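Local coordinates for protein PT26-6P (Thermococcus sp., PDB 2WB7) that is of unknown function but is encoded by a mobile genetic element of Euryarchaea and combines three domains with novel folds, at residues Phe64-Val69 / Gly293-Ala298; Val125-Ala130 / Val369-Trp374; Gly488-Asn493 / Ala510-Glu515; Leu235-Ile240 / Ser382-Thr387. All coordinates share one frame; numbering follows the deposited sequence.

How the contacts relate
The four contacts form two groups on opposite sides of the chain's centre. Contacts 1 and 2, centres 8 Å apart, share strands 66-75 and 120-129, which neighbour each other in one sheet, and join the first immunoglobulin-like domain to the second. Contacts 3 and 4, centres 9 Å apart, touch where the helix pair 471-499 and 503-523 meets the loops 235-240 and 382-387. About 40 Å separates the centres of contacts 1 and 4. Along the chain, contacts 1, 2 and 4 cross one another, their segments alternating, and tie distant parts of the sequence together; contact 3 opens after all have closed and is a local helix pair. The molecule is elongated.

Contact 1. Residues Phe64-Val69 / Gly293-Ala298; sequences FSAFPV and GYFQPA
Ser-65 OG is the best-held polar atom, gripped by two hydrogen bonds, to Tyr-62 O and Ser-264 N, while the backbone N of the next residue, Ala-66, is hydrogen-bonded to Asp-265 OD2. These bonds hold Ser-65 and Ala-66, yet no hydrogen bond runs between 64-69 and 293-298, so the contact itself rests on rings and backbone surfaces. Pro-68 carries the largest share: its CB points toward the loop, and the pyrrolidine lies against the loop backbone, with CG 3.2 Å from Tyr-294 O and CB 3.5 Å from Phe-295 O. Pro-68 CD comes 4.1 Å from Tyr-294 CE2, the proline set nearly perpendicular to the tyrosine side chain. Tyr-294 has CG anti to its backbone N (chi1 171°), which brings the far part of the ring to the strand; Ala-66 O sits at the ring's edge, in plane, 3.4 Å from Tyr-294 CE2. Phe-295 takes a different rotamer, CG anti to the carbonyl carbon (chi1 -65°), so that its CE2 is 3.6 Å from Ala-66 O and 4.1 Å from Ala-66 CB. Both rings thus converge on Ala-66 O, and within the loop Tyr-294 CD2 stands 4.3 Å above the centre of the Phe-295 ring. The contact joins the two immunoglobulin-like domains, the loop between strands 281-290 and 301-314 belonging to the second. Strand 52-62 adds Pro-58 against Pro-68 and Tyr-294. Strand 66-75 is bonded antiparallel to strand 120-129 through Phe-67 with Met-128 and Val-69 with Thr-126, and the loop packs on this pair.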
loop_
_atom_site.group_PDB
_atom_site.type_symbol
_atom_site.label_atom_id
_atom_site.label_comp_id
_atom_site.label_asym_id
_atom_site.label_seq_id
_atom_site.Cartn_x
_atom_site.Cartn_y
_atom_site.Cartn_z
ATOM N N PHE A 64 -1.854 9.919 2.408
ATOM C CA PHE A 64 -1.338 11.267 2.268
ATOM C C PHE A 64 -1.055 11.623 0.820
ATOM O O PHE A 64 -0.023 12.222 0.525
ATOM C CB PHE A 64 -0.057 11.434 3.085
ATOM C CG PHE A 64 -0.249 11.245 4.564
ATOM C CD1 PHE A 64 -0.712 12.282 5.347
ATOM C CD2 PHE A 64 0.049 10.033 5.176
ATOM C CE1 PHE A 64 -0.886 12.117 6.701
ATOM C CE2 PHE A 64 -0.135 9.862 6.530
ATOM C CZ PHE A 64 -0.599 10.907 7.293
ATOM N N SER A 65 -1.961 11.273 -0.087
ATOM C CA SER A 65 -1.747 11.580 -1.503
ATOM C C SER A 65 -2.169 12.996 -1.889
ATOM O O SER A 65 -2.959 13.652 -1.216
ATOM C CB SER A 65 -2.473 10.592 -2.400
ATOM O OG SER A 65 -2.532 9.327 -1.798
ATOM N N ALA A 66 -1.606 13.461 -2.991
ATOM C CA ALA A 66 -2.014 14.700 -3.600
ATOM C C ALA A 66 -3.167 14.328 -4.527
ATOM O O ALA A 66 -3.267 13.182 -4.954
ATOM C CB ALA A 66 -0.857 15.291 -4.373
ATOM N N PHE A 67 -4.052 15.264 -4.830
ATOM C CA PHE A 67 -5.237 14.897 -5.599
ATOM C C PHE A 67 -5.713 16.049 -6.442
ATOM O O PHE A 67 -5.520 17.204 -6.076
ATOM C CB PHE A 67 -6.350 14.438 -4.661
ATOM C CG PHE A 67 -6.625 15.398 -3.552
ATOM C CD1 PHE A 67 -7.522 16.439 -3.722
ATOM C CD2 PHE A 67 -5.980 15.273 -2.342
ATOM C CE1 PHE A 67 -7.774 17.334 -2.689
ATOM C CE2 PHE A 67 -6.222 16.158 -1.308
ATOM C CZ PHE A 67 -7.118 17.191 -1.482
ATOM N N PRO A 68 -6.353 15.739 -7.574
ATOM C CA PRO A 68 -6.788 16.813 -8.438
ATOM C C PRO A 68 -8.018 17.458 -7.835
ATOM O O PRO A 68 -8.893 16.767 -7.315
ATOM C CB PRO A 68 -7.147 16.092 -9.748
ATOM C CG PRO A 68 -7.317 14.648 -9.407
ATOM C CD PRO A 68 -6.966 14.453 -7.942
ATOM N N VAL A 69 -8.073 18.780 -7.890
ATOM C CA VAL A 69 -9.251 19.502 -7.465
ATOM C C VAL A 69 -9.767 20.278 -8.647
ATOM O O VAL A 69 -9.009 20.996 -9.301
ATOM C CB VAL A 69 -8.949 20.496 -6.331
ATOM C CG1 VAL A 69 -10.163 21.393 -6.077
ATOM C CG2 VAL A 69 -8.553 19.761 -5.074
ATOM N N GLY A 293 -3.322 8.454 -14.687
ATOM C CA GLY A 293 -4.390 9.445 -14.840
ATOM C C GLY A 293 -5.255 9.555 -13.605
ATOM O O GLY A 293 -6.478 9.625 -13.689
ATOM N N TYR A 294 -4.620 9.571 -12.445
ATOM C CA TYR A 294 -5.360 9.777 -11.229
ATOM C C TYR A 294 -5.591 11.261 -11.076
ATOM O O TYR A 294 -6.497 11.678 -10.366
ATOM C CB TYR A 294 -4.584 9.255 -10.031
ATOM C CG TYR A 294 -5.212 9.628 -8.724
ATOM C CD1 TYR A 294 -6.403 9.045 -8.316
ATOM C CD2 TYR A 294 -4.626 10.578 -7.898
ATOM C CE1 TYR A 294 -6.992 9.391 -7.117
ATOM C CE2 TYR A 294 -5.210 10.932 -6.697
ATOM C CZ TYR A 294 -6.392 10.331 -6.316
ATOM O OH TYR A 294 -6.979 10.663 -5.125
ATOM N N PHE A 295 -4.770 12.053 -11.756
ATOM C CA PHE A 295 -4.859 13.510 -11.685
ATOM C C PHE A 295 -5.677 14.105 -12.826
ATOM O O PHE A 295 -5.885 15.310 -12.871
ATOM C CB PHE A 295 -3.467 14.129 -11.694
ATOM C CG PHE A 295 -2.638 13.788 -10.485
ATOM C CD1 PHE A 295 -1.707 12.756 -10.521
ATOM C CD2 PHE A 295 -2.779 14.508 -9.316
ATOM C CE1 PHE A 295 -0.944 12.441 -9.404
ATOM C CE2 PHE A 295 -2.012 14.205 -8.196
ATOM C CZ PHE A 295 -1.095 13.169 -8.241
ATOM N N GLN A 296 -6.121 13.261 -13.757
ATOM C CA GLN A 296 -7.053 13.676 -14.803
ATOM C C GLN A 296 -8.112 14.570 -14.179
ATOM O O GLN A 296 -8.650 14.216 -13.142
ATOM C CB GLN A 296 -7.749 12.442 -15.385
ATOM C CG GLN A 296 -6.950 11.688 -16.429
ATOM C CD GLN A 296 -6.378 12.637 -17.468
ATOM O OE1 GLN A 296 -5.286 13.192 -17.293
ATOM N NE2 GLN A 296 -7.123 12.844 -18.554
ATOM N N PRO A 297 -8.443 15.718 -14.804
ATOM C CA PRO A 297 -7.985 16.292 -16.074
ATOM C C PRO A 297 -6.635 16.983 -15.960
ATOM O O PRO A 297 -6.041 17.336 -16.974
ATOM C CB PRO A 297 -9.060 17.332 -16.410
ATOM C CG PRO A 297 -10.022 17.349 -15.270
ATOM C CD PRO A 297 -9.459 16.561 -14.154
ATOM N N ALA A 298 -6.154 17.205 -14.744
ATOM C CA ALA A 298 -4.793 17.710 -14.582
ATOM C C ALA A 298 -3.811 16.665 -15.109
ATOM O O ALA A 298 -4.161 15.475 -15.262
ATOM C CB ALA A 298 -4.500 18.038 -13.115
#

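Contact 2. Residues Val125-Ala130 / Val369-Trp374; sequences VTVMKA and VKIPIW
Lys-129 NZ and Pro-372 O form the one direct hydrogen bond of this contact, 2.7 Å long, with a C=O...N angle of 167° that places the ammonium nearly along the carbonyl axis. The same nitrogen has a salt-bridge partner in Asp-132 OD2 and a weak, 3.3 Å bond to a water that accepts it. That water also accepts Trp-374 N at 3.2 Å, so it connects the lysine tip to the backbone two residues beyond Pro-372. A buried ammonium is thus met by a carboxylate, a carbonyl and a water, surroundings that would be expected to keep it charged. The reach comes from an extended chain: CG of Lys-129 is anti to the backbone N (chi1 -175°), and the later torsions stay straight. Its aliphatic stem supplies the apolar shell. Lys-129 CD lies 3.8 Å from Ile-371 CG2, the two side chains running antiparallel alongside each other, and Ile-371 CD1 approaches Val-127 O at 3.9 Å and Val-127 CG1 at 4.4 Å. In the second shell, Asp-132 holds Trp-374 NE1 with its other oxygen, OD1, and so couples the indole to the lysine; Arg-365 NH1 donates to Val-127 O. The axes of strands 125-129 and 370-374 approach to 8.8 Å and cross at 48°, too far apart for backbone pairing. The contact joins the two immunoglobulin-like domains: strand 370-379 of the second pairs with 350-364 and 253-261 in the eight-stranded antiparallel sheet, and strand 120-129, paired with 66-75 in the mixed sheet, meets it through Lys-129 and Ile-371, side chain to side chain and to backbone.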
loop_
_atom_site.group_PDB
_atom_site.type_symbol
_atom_site.label_atom_id
_atom_site.label_comp_id
_atom_site.label_asym_id
_atom_site.label_seq_id
_atom_site.Cartn_x
_atom_site.Cartn_y
_atom_site.Cartn_z
ATOM N N VAL A 125 -8.646 23.637 -13.019
ATOM C CA VAL A 125 -8.103 22.400 -12.463
ATOM C C VAL A 125 -6.800 22.637 -11.719
ATOM O O VAL A 125 -5.896 23.324 -12.211
ATOM C CB VAL A 125 -7.922 21.307 -13.537
ATOM C CG1 VAL A 125 -7.301 20.094 -12.935
ATOM C CG2 VAL A 125 -9.276 20.941 -14.134
ATOM N N THR A 126 -6.718 22.077 -10.518
ATOM C CA THR A 126 -5.506 22.172 -9.727
ATOM C C THR A 126 -5.222 20.873 -8.955
ATOM O O THR A 126 -5.996 19.916 -8.997
ATOM C CB THR A 126 -5.541 23.400 -8.783
ATOM O OG1 THR A 126 -4.210 23.703 -8.352
ATOM C CG2 THR A 126 -6.406 23.130 -7.577
ATOM N N VAL A 127 -4.082 20.831 -8.279
ATOM C CA VAL A 127 -3.703 19.675 -7.490
ATOM C C VAL A 127 -3.536 20.136 -6.066
ATOM O O VAL A 127 -2.956 21.184 -5.826
ATOM C CB VAL A 127 -2.365 19.110 -7.959
ATOM C CG1 VAL A 127 -2.067 17.801 -7.243
ATOM C CG2 VAL A 127 -2.370 18.920 -9.472
HETATM N N MSE A 128 -4.048 19.363 -5.120
HETATM C CA MSE A 128 -3.929 19.733 -3.706
HETATM C C MSE A 128 -3.404 18.587 -2.817
HETATM O O MSE A 128 -3.166 17.462 -3.276
HETATM C CB MSE A 128 -5.267 20.259 -3.174
HETATM C CG MSE A 128 -5.735 21.567 -3.838
HETATM SE SE MSE A 128 -4.863 23.233 -3.203
HETATM C CE MSE A 128 -4.554 24.037 -4.937
ATOM N N LYS A 129 -3.229 18.882 -1.535
ATOM C CA LYS A 129 -2.746 17.892 -0.591
ATOM C C LYS A 129 -2.955 18.346 0.857
ATOM O O LYS A 129 -2.678 19.499 1.208
ATOM C CB LYS A 129 -1.270 17.623 -0.860
ATOM C CG LYS A 129 -0.683 16.508 -0.020
ATOM C CD LYS A 129 0.840 16.472 -0.107
ATOM C CE LYS A 129 1.389 15.414 0.840
ATOM N NZ LYS A 129 2.836 15.586 1.095
ATOM N N ALA A 130 -3.447 17.434 1.690
ATOM C CA ALA A 130 -3.634 17.705 3.110
ATOM C C ALA A 130 -2.308 17.894 3.859
ATOM O O ALA A 130 -1.228 17.709 3.284
ATOM C CB ALA A 130 -4.433 16.584 3.740
ATOM N N VAL A 369 4.578 25.313 -8.989
ATOM C CA VAL A 369 4.735 24.859 -7.619
ATOM C C VAL A 369 5.004 23.349 -7.601
ATOM O O VAL A 369 4.410 22.609 -8.382
ATOM C CB VAL A 369 3.478 25.156 -6.809
ATOM C CG1 VAL A 369 3.457 24.298 -5.559
ATOM C CG2 VAL A 369 3.410 26.634 -6.473
ATOM N N LYS A 370 5.887 22.887 -6.715
ATOM C CA LYS A 370 6.217 21.450 -6.642
ATOM C C LYS A 370 5.821 20.792 -5.321
ATOM O O LYS A 370 6.360 21.139 -4.284
ATOM C CB LYS A 370 7.704 21.238 -6.912
ATOM C CG LYS A 370 8.019 21.157 -8.374
ATOM C CD LYS A 370 9.408 21.643 -8.657
ATOM C CE LYS A 370 9.589 21.930 -10.151
ATOM N NZ LYS A 370 8.698 23.040 -10.694
ATOM N N ILE A 371 4.885 19.840 -5.369
ATOM C CA ILE A 371 4.326 19.223 -4.155
ATOM C C ILE A 371 4.961 17.856 -3.826
ATOM O O ILE A 371 4.833 16.903 -4.602
ATOM C CB ILE A 371 2.802 19.019 -4.292
ATOM C CG1 ILE A 371 2.112 20.333 -4.626
ATOM C CG2 ILE A 371 2.214 18.464 -3.031
ATOM C CD1 ILE A 371 0.619 20.210 -4.751
ATOM N N PRO A 372 5.621 17.746 -2.655
ATOM C CA PRO A 372 6.363 16.535 -2.295
ATOM C C PRO A 372 5.441 15.395 -1.860
ATOM O O PRO A 372 4.558 15.605 -1.026
ATOM C CB PRO A 372 7.215 16.986 -1.100
ATOM C CG PRO A 372 6.931 18.458 -0.910
ATOM C CD PRO A 372 5.627 18.727 -1.563
ATOM N N ILE A 373 5.631 14.203 -2.413
ATOM C CA ILE A 373 4.867 13.053 -1.956
ATOM C C ILE A 373 5.808 11.912 -1.614
ATOM O O ILE A 373 6.935 11.844 -2.140
ATOM C CB ILE A 373 3.868 12.574 -3.002
ATOM C CG1 ILE A 373 4.555 12.441 -4.355
ATOM C CG2 ILE A 373 2.693 13.536 -3.082
ATOM C CD1 ILE A 373 3.673 11.841 -5.399
ATOM N N TRP A 374 5.359 11.028 -0.724
ATOM C CA TRP A 374 6.152 9.889 -0.330
ATOM C C TRP A 374 5.295 8.641 -0.270
ATOM O O TRP A 374 4.076 8.715 -0.073
ATOM C CB TRP A 374 6.810 10.137 1.030
ATOM C CG TRP A 374 5.838 10.261 2.164
ATOM C CD1 TRP A 374 5.218 11.392 2.583
ATOM C CD2 TRP A 374 5.370 9.205 3.012
ATOM N NE1 TRP A 374 4.404 11.114 3.653
ATOM C CE2 TRP A 374 4.476 9.779 3.933
ATOM C CE3 TRP A 374 5.616 7.829 3.076
ATOM C CZ2 TRP A 374 3.828 9.033 4.908
ATOM C CZ3 TRP A 374 4.969 7.085 4.054
ATOM C CH2 TRP A 374 4.089 7.691 4.956
HETATM O O HOH W 1 2.748 12.338 0.641
#

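Contact 3. Residues Gly488-Asn493 / Ala510-Glu515; sequences GDYYVN and AEKAKE
Tyr-490, traced outward from its backbone, meets helix 510-515 almost along its whole length. CB of Tyr-490 points toward that helix and lies 3.9 Å from Ala-513 CB. Chi1 directs CG anti to the carbonyl carbon, beside the backbone N, and chi2 turns the ring so that one face receives Lys-512 CB, which stands 3.6 Å from the centroid and only 5° off the normal: a centred CH-pi contact. Tyr-490 CD2 is 3.8 Å from Ala-513 N. The tip leaves the helix pair altogether, since Tyr-490 OH is hydrogen-bonded to Ser-237 O; Tyr-516 also meets this ring edge-to-face. One residue on, Tyr-491 repeats the theme: Ala-513 CB sits over its ring centre at 3.3 Å, 9° from the normal, while Tyr-491 CE2 comes 4.4 Å from Ala-510 CB. Ala-513 thereby fits between the two tyrosines, its methyl touching CB of one and the face of the other. Lys-512 gives only its first carbon to Tyr-490; bent at chi2 and chi3, its chain leads away to salt bridges with Asp-12 OD1 and, 3.0 Å from Lys-512 NZ, with Glu-515 OE1 on the syn lone pair. On the other helix, Asn-493 ND2 donates back to Asp-489 O at 2.8 Å, and Asn-493 OD1 accepts Ser-385 N. The axes run at 164°, 7.8 Å apart at the closest, an approach consistent with the small Ala-510 and Ala-513. Such near-antiparallel packing of successive helices, 471-499 and 503-523 with a short turn between, is characteristic of an alpha-alpha hairpin, here within the helical domain.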
loop_
_atom_site.group_PDB
_atom_site.type_symbol
_atom_site.label_atom_id
_atom_site.label_comp_id
_atom_site.label_asym_id
_atom_site.label_seq_id
_atom_site.Cartn_x
_atom_site.Cartn_y
_atom_site.Cartn_z
ATOM N N GLY A 488 3.592 -26.060 13.305
ATOM C CA GLY A 488 4.265 -25.942 14.581
ATOM C C GLY A 488 5.530 -25.128 14.467
ATOM O O GLY A 488 5.827 -24.300 15.340
ATOM N N ASP A 489 6.288 -25.353 13.396
ATOM C CA ASP A 489 7.501 -24.558 13.157
ATOM C C ASP A 489 7.189 -23.065 13.056
ATOM O O ASP A 489 7.925 -22.226 13.583
ATOM C CB ASP A 489 8.264 -25.054 11.930
ATOM C CG ASP A 489 8.966 -26.384 12.188
ATOM O OD1 ASP A 489 9.190 -26.729 13.379
ATOM O OD2 ASP A 489 9.301 -27.087 11.207
ATOM N N TYR A 490 6.077 -22.741 12.401
ATOM C CA TYR A 490 5.662 -21.350 12.276
ATOM C C TYR A 490 5.357 -20.797 13.657
ATOM O O TYR A 490 5.878 -19.747 14.032
ATOM C CB TYR A 490 4.421 -21.212 11.383
ATOM C CG TYR A 490 4.684 -21.281 9.892
ATOM C CD1 TYR A 490 5.651 -20.482 9.297
ATOM C CD2 TYR A 490 3.949 -22.139 9.073
ATOM C CE1 TYR A 490 5.897 -20.535 7.914
ATOM C CE2 TYR A 490 4.172 -22.194 7.694
ATOM C CZ TYR A 490 5.151 -21.388 7.126
ATOM O OH TYR A 490 5.367 -21.453 5.774
ATOM N N TYR A 491 4.509 -21.511 14.402
ATOM C CA TYR A 491 4.078 -21.081 15.740
ATOM C C TYR A 491 5.254 -20.755 16.634
ATOM O O TYR A 491 5.232 -19.790 17.401
ATOM C CB TYR A 491 3.193 -22.134 16.407
ATOM C CG TYR A 491 1.727 -21.959 16.082
ATOM C CD1 TYR A 491 0.972 -23.017 15.640
ATOM C CD2 TYR A 491 1.112 -20.713 16.201
ATOM C CE1 TYR A 491 -0.349 -22.868 15.339
ATOM C CE2 TYR A 491 -0.213 -20.545 15.900
ATOM C CZ TYR A 491 -0.942 -21.634 15.470
ATOM O OH TYR A 491 -2.267 -21.494 15.148
ATOM N N VAL A 492 6.302 -21.550 16.499
ATOM C CA VAL A 492 7.487 -21.376 17.305
ATOM C C VAL A 492 8.231 -20.114 16.890
ATOM O O VAL A 492 8.684 -19.329 17.750
ATOM C CB VAL A 492 8.415 -22.579 17.175
ATOM C CG1 VAL A 492 9.848 -22.155 17.457
ATOM C CG2 VAL A 492 7.940 -23.730 18.103
ATOM N N ASN A 493 8.369 -19.912 15.578
ATOM C CA ASN A 493 8.843 -18.633 15.077
ATOM C C ASN A 493 7.997 -17.486 15.636
ATOM O O ASN A 493 8.534 -16.483 16.109
ATOM C CB ASN A 493 8.835 -18.610 13.553
ATOM C CG ASN A 493 10.064 -19.273 12.954
ATOM O OD1 ASN A 493 11.105 -18.637 12.769
ATOM N ND2 ASN A 493 9.950 -20.551 12.640
ATOM N N ALA A 510 2.030 -16.606 12.677
ATOM C CA ALA A 510 0.880 -17.265 13.294
ATOM C C ALA A 510 -0.215 -17.526 12.288
ATOM O O ALA A 510 -0.875 -18.557 12.344
ATOM C CB ALA A 510 0.345 -16.465 14.464
ATOM N N GLU A 511 -0.393 -16.605 11.350
ATOM C CA GLU A 511 -1.370 -16.788 10.273
ATOM C C GLU A 511 -0.995 -17.925 9.325
ATOM O O GLU A 511 -1.857 -18.704 8.884
ATOM C CB GLU A 511 -1.523 -15.504 9.482
ATOM C CG GLU A 511 -2.098 -15.706 8.086
ATOM C CD GLU A 511 -3.555 -16.145 8.113
ATOM O OE1 GLU A 511 -4.260 -15.810 9.100
ATOM O OE2 GLU A 511 -3.986 -16.834 7.156
ATOM N N LYS A 512 0.292 -18.004 8.987
ATOM C CA LYS A 512 0.786 -19.111 8.166
ATOM C C LYS A 512 0.535 -20.421 8.878
ATOM O O LYS A 512 0.149 -21.406 8.256
ATOM C CB LYS A 512 2.282 -18.980 7.896
ATOM C CG LYS A 512 2.646 -17.786 7.048
ATOM C CD LYS A 512 1.745 -17.710 5.824
ATOM C CE LYS A 512 2.268 -18.572 4.684
ATOM N NZ LYS A 512 1.349 -18.507 3.499
ATOM N N ALA A 513 0.770 -20.427 10.189
ATOM C CA ALA A 513 0.490 -21.598 11.022
ATOM C C ALA A 513 -0.938 -22.054 10.785
ATOM O O ALA A 513 -1.182 -23.179 10.359
ATOM C CB ALA A 513 0.713 -21.284 12.488
ATOM N N LYS A 514 -1.887 -21.168 11.051
ATOM C CA LYS A 514 -3.290 -21.528 10.909
ATOM C C LYS A 514 -3.544 -22.132 9.527
ATOM O O LYS A 514 -4.362 -23.042 9.370
ATOM C CB LYS A 514 -4.178 -20.311 11.141
ATOM C CG LYS A 514 -5.656 -20.613 11.084
ATOM C CD LYS A 514 -6.078 -21.531 12.253
ATOM C CE LYS A 514 -7.354 -22.341 11.902
ATOM N NZ LYS A 514 -8.505 -21.488 11.393
ATOM N N GLU A 515 -2.842 -21.625 8.522
ATOM C CA GLU A 515 -3.096 -22.051 7.146
ATOM C C GLU A 515 -2.636 -23.475 6.901
ATOM O O GLU A 515 -3.407 -24.306 6.440
ATOM C CB GLU A 515 -2.418 -21.113 6.158
ATOM C CG GLU A 515 -3.119 -19.777 6.005
ATOM C CD GLU A 515 -2.323 -18.815 5.127
ATOM O OE1 GLU A 515 -1.363 -19.280 4.460
ATOM O OE2 GLU A 515 -2.646 -17.598 5.113
#

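Contact 4. Residues Leu235-Ile240 / Ser382-Thr387; sequences LGSLPI and SVLSNT
Three torsions set the meeting of these loops. Ile-240 holds CG1 between the backbone N and the carbonyl carbon (chi1 64°) and runs straight on to CD1, while Leu-384 has CG anti to its carbonyl carbon (chi1 -57°). Both residues point their CB toward the partner loop, and the two side chains meet at a slant, Ile-240 CG2 lying 4.0 Å from Leu-384 CB. The outstretched CD1 of Ile-240 reaches the end of the second loop, 3.5 Å from Asn-386 OD1 and 3.6 Å from Thr-387 OG1; the asparagine lies roughly perpendicular to it. Leu-384 sends CD1 toward the first loop, to Leu-238 O at 3.4 Å and to Ser-237 OG at 3.7 Å. At the far end the backbones come closest: Gly-236 CA is 3.6 Å from Ser-382 N, and Ser-382 CB packs against Gly-236 CA. Next to it, Ser-237 CB packs on Ser-382 O at 3.3 Å. The two loops travel in much the same direction, their end-to-end vectors 27° apart. The contact sets the loop before strand 253-261 against the one leading from strand 370-379 to helix 393-404, beside helices 471-499 and 503-523, where Ser-385 N bonds to Asn-493 OD1 and Ser-382 OG to Asp-509 OD1. No hydrogen bond crosses between the loops; several polar groups are bonded within their own loop or to residues around it. Ser-237 OG donates to Leu-238 O on an in-plane lone pair, 2.9 Å away, and accepts His-276 N; Asn-386 OD1 bonds to Tyr-388 N. The chemistry implies a largely buried seam of mostly van der Waals contacts of Ile-240, Leu-384 and Ser-237 with backbone and polar atoms.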
loop_
_atom_site.group_PDB
_atom_site.type_symbol
_atom_site.label_atom_id
_atom_site.label_comp_id
_atom_site.label_asym_id
_atom_site.label_seq_id
_atom_site.Cartn_x
_atom_site.Cartn_y
_atom_site.Cartn_z
ATOM N N LEU A 235 2.062 -14.028 1.942
ATOM C CA LEU A 235 2.505 -13.613 3.268
ATOM C C LEU A 235 3.609 -14.543 3.751
ATOM O O LEU A 235 3.574 -15.743 3.474
ATOM C CB LEU A 235 1.357 -13.727 4.259
ATOM C CG LEU A 235 0.187 -12.818 3.921
ATOM C CD1 LEU A 235 -1.091 -13.246 4.660
ATOM C CD2 LEU A 235 0.590 -11.387 4.267
ATOM N N GLY A 236 4.564 -13.994 4.496
ATOM C CA GLY A 236 5.551 -14.806 5.177
ATOM C C GLY A 236 6.501 -15.564 4.265
ATOM O O GLY A 236 6.963 -15.052 3.256
ATOM N N SER A 237 6.808 -16.798 4.637
ATOM C CA SER A 237 7.842 -17.544 3.961
ATOM C C SER A 237 7.420 -18.983 3.860
ATOM O O SER A 237 6.756 -19.497 4.756
ATOM C CB SER A 237 9.127 -17.472 4.772
ATOM O OG SER A 237 10.130 -18.304 4.241
ATOM N N LEU A 238 7.784 -19.642 2.771
ATOM C CA LEU A 238 7.622 -21.079 2.723
ATOM C C LEU A 238 8.428 -21.694 3.876
ATOM O O LEU A 238 9.386 -21.099 4.362
ATOM C CB LEU A 238 8.109 -21.608 1.374
ATOM C CG LEU A 238 7.135 -21.452 0.205
ATOM C CD1 LEU A 238 7.843 -21.753 -1.101
ATOM C CD2 LEU A 238 5.876 -22.327 0.386
ATOM N N PRO A 239 8.044 -22.887 4.323
ATOM C CA PRO A 239 8.826 -23.582 5.331
ATOM C C PRO A 239 10.293 -23.759 4.932
ATOM O O PRO A 239 10.607 -23.841 3.758
ATOM C CB PRO A 239 8.124 -24.942 5.421
ATOM C CG PRO A 239 6.685 -24.624 5.106
ATOM C CD PRO A 239 6.778 -23.575 4.023
ATOM N N ILE A 240 11.187 -23.836 5.913
ATOM C CA ILE A 240 12.624 -23.866 5.630
ATOM C C ILE A 240 13.081 -25.022 4.744
ATOM O O ILE A 240 14.162 -24.961 4.154
ATOM C CB ILE A 240 13.487 -23.853 6.926
ATOM C CG1 ILE A 240 13.240 -25.124 7.737
ATOM C CG2 ILE A 240 13.210 -22.599 7.723
ATOM C CD1 ILE A 240 14.041 -25.220 9.008
ATOM N N SER A 382 8.407 -12.872 6.042
ATOM C CA SER A 382 8.817 -13.275 7.371
ATOM C C SER A 382 10.132 -14.027 7.241
ATOM O O SER A 382 10.297 -14.857 6.338
ATOM C CB SER A 382 7.775 -14.175 8.004
ATOM O OG SER A 382 8.303 -14.746 9.189
ATOM N N VAL A 383 11.075 -13.724 8.122
ATOM C CA VAL A 383 12.335 -14.435 8.096
ATOM C C VAL A 383 12.320 -15.499 9.169
ATOM O O VAL A 383 12.164 -15.191 10.335
ATOM C CB VAL A 383 13.501 -13.510 8.299
ATOM C CG1 VAL A 383 14.771 -14.318 8.305
ATOM C CG2 VAL A 383 13.519 -12.434 7.195
ATOM N N LEU A 384 12.444 -16.753 8.767
ATOM C CA LEU A 384 12.371 -17.874 9.707
ATOM C C LEU A 384 13.748 -18.249 10.235
ATOM O O LEU A 384 14.772 -17.959 9.602
ATOM C CB LEU A 384 11.748 -19.099 9.037
ATOM C CG LEU A 384 10.357 -18.895 8.451
ATOM C CD1 LEU A 384 10.028 -20.025 7.552
ATOM C CD2 LEU A 384 9.334 -18.791 9.546
ATOM N N SER A 385 13.774 -18.907 11.391
ATOM C CA SER A 385 15.024 -19.459 11.934
ATOM C C SER A 385 15.046 -20.970 11.715
ATOM O O SER A 385 13.997 -21.588 11.523
ATOM C CB SER A 385 15.144 -19.143 13.422
ATOM O OG SER A 385 14.184 -19.879 14.162
ATOM N N ASN A 386 16.229 -21.574 11.741
ATOM C CA ASN A 386 16.313 -23.015 11.545
ATOM C C ASN A 386 15.662 -23.796 12.685
ATOM O O ASN A 386 16.121 -23.752 13.812
ATOM C CB ASN A 386 17.760 -23.478 11.345
ATOM C CG ASN A 386 17.847 -24.973 11.017
ATOM O OD1 ASN A 386 16.831 -25.681 11.021
ATOM N ND2 ASN A 386 19.054 -25.453 10.731
ATOM N N THR A 387 14.592 -24.516 12.386
ATOM C CA THR A 387 13.914 -25.302 13.404
ATOM C C THR A 387 14.228 -26.809 13.355
ATOM O O THR A 387 13.707 -27.578 14.166
ATOM C CB THR A 387 12.397 -25.076 13.353
ATOM O OG1 THR A 387 11.956 -25.086 11.986
ATOM C CG2 THR A 387 12.067 -23.734 13.948
#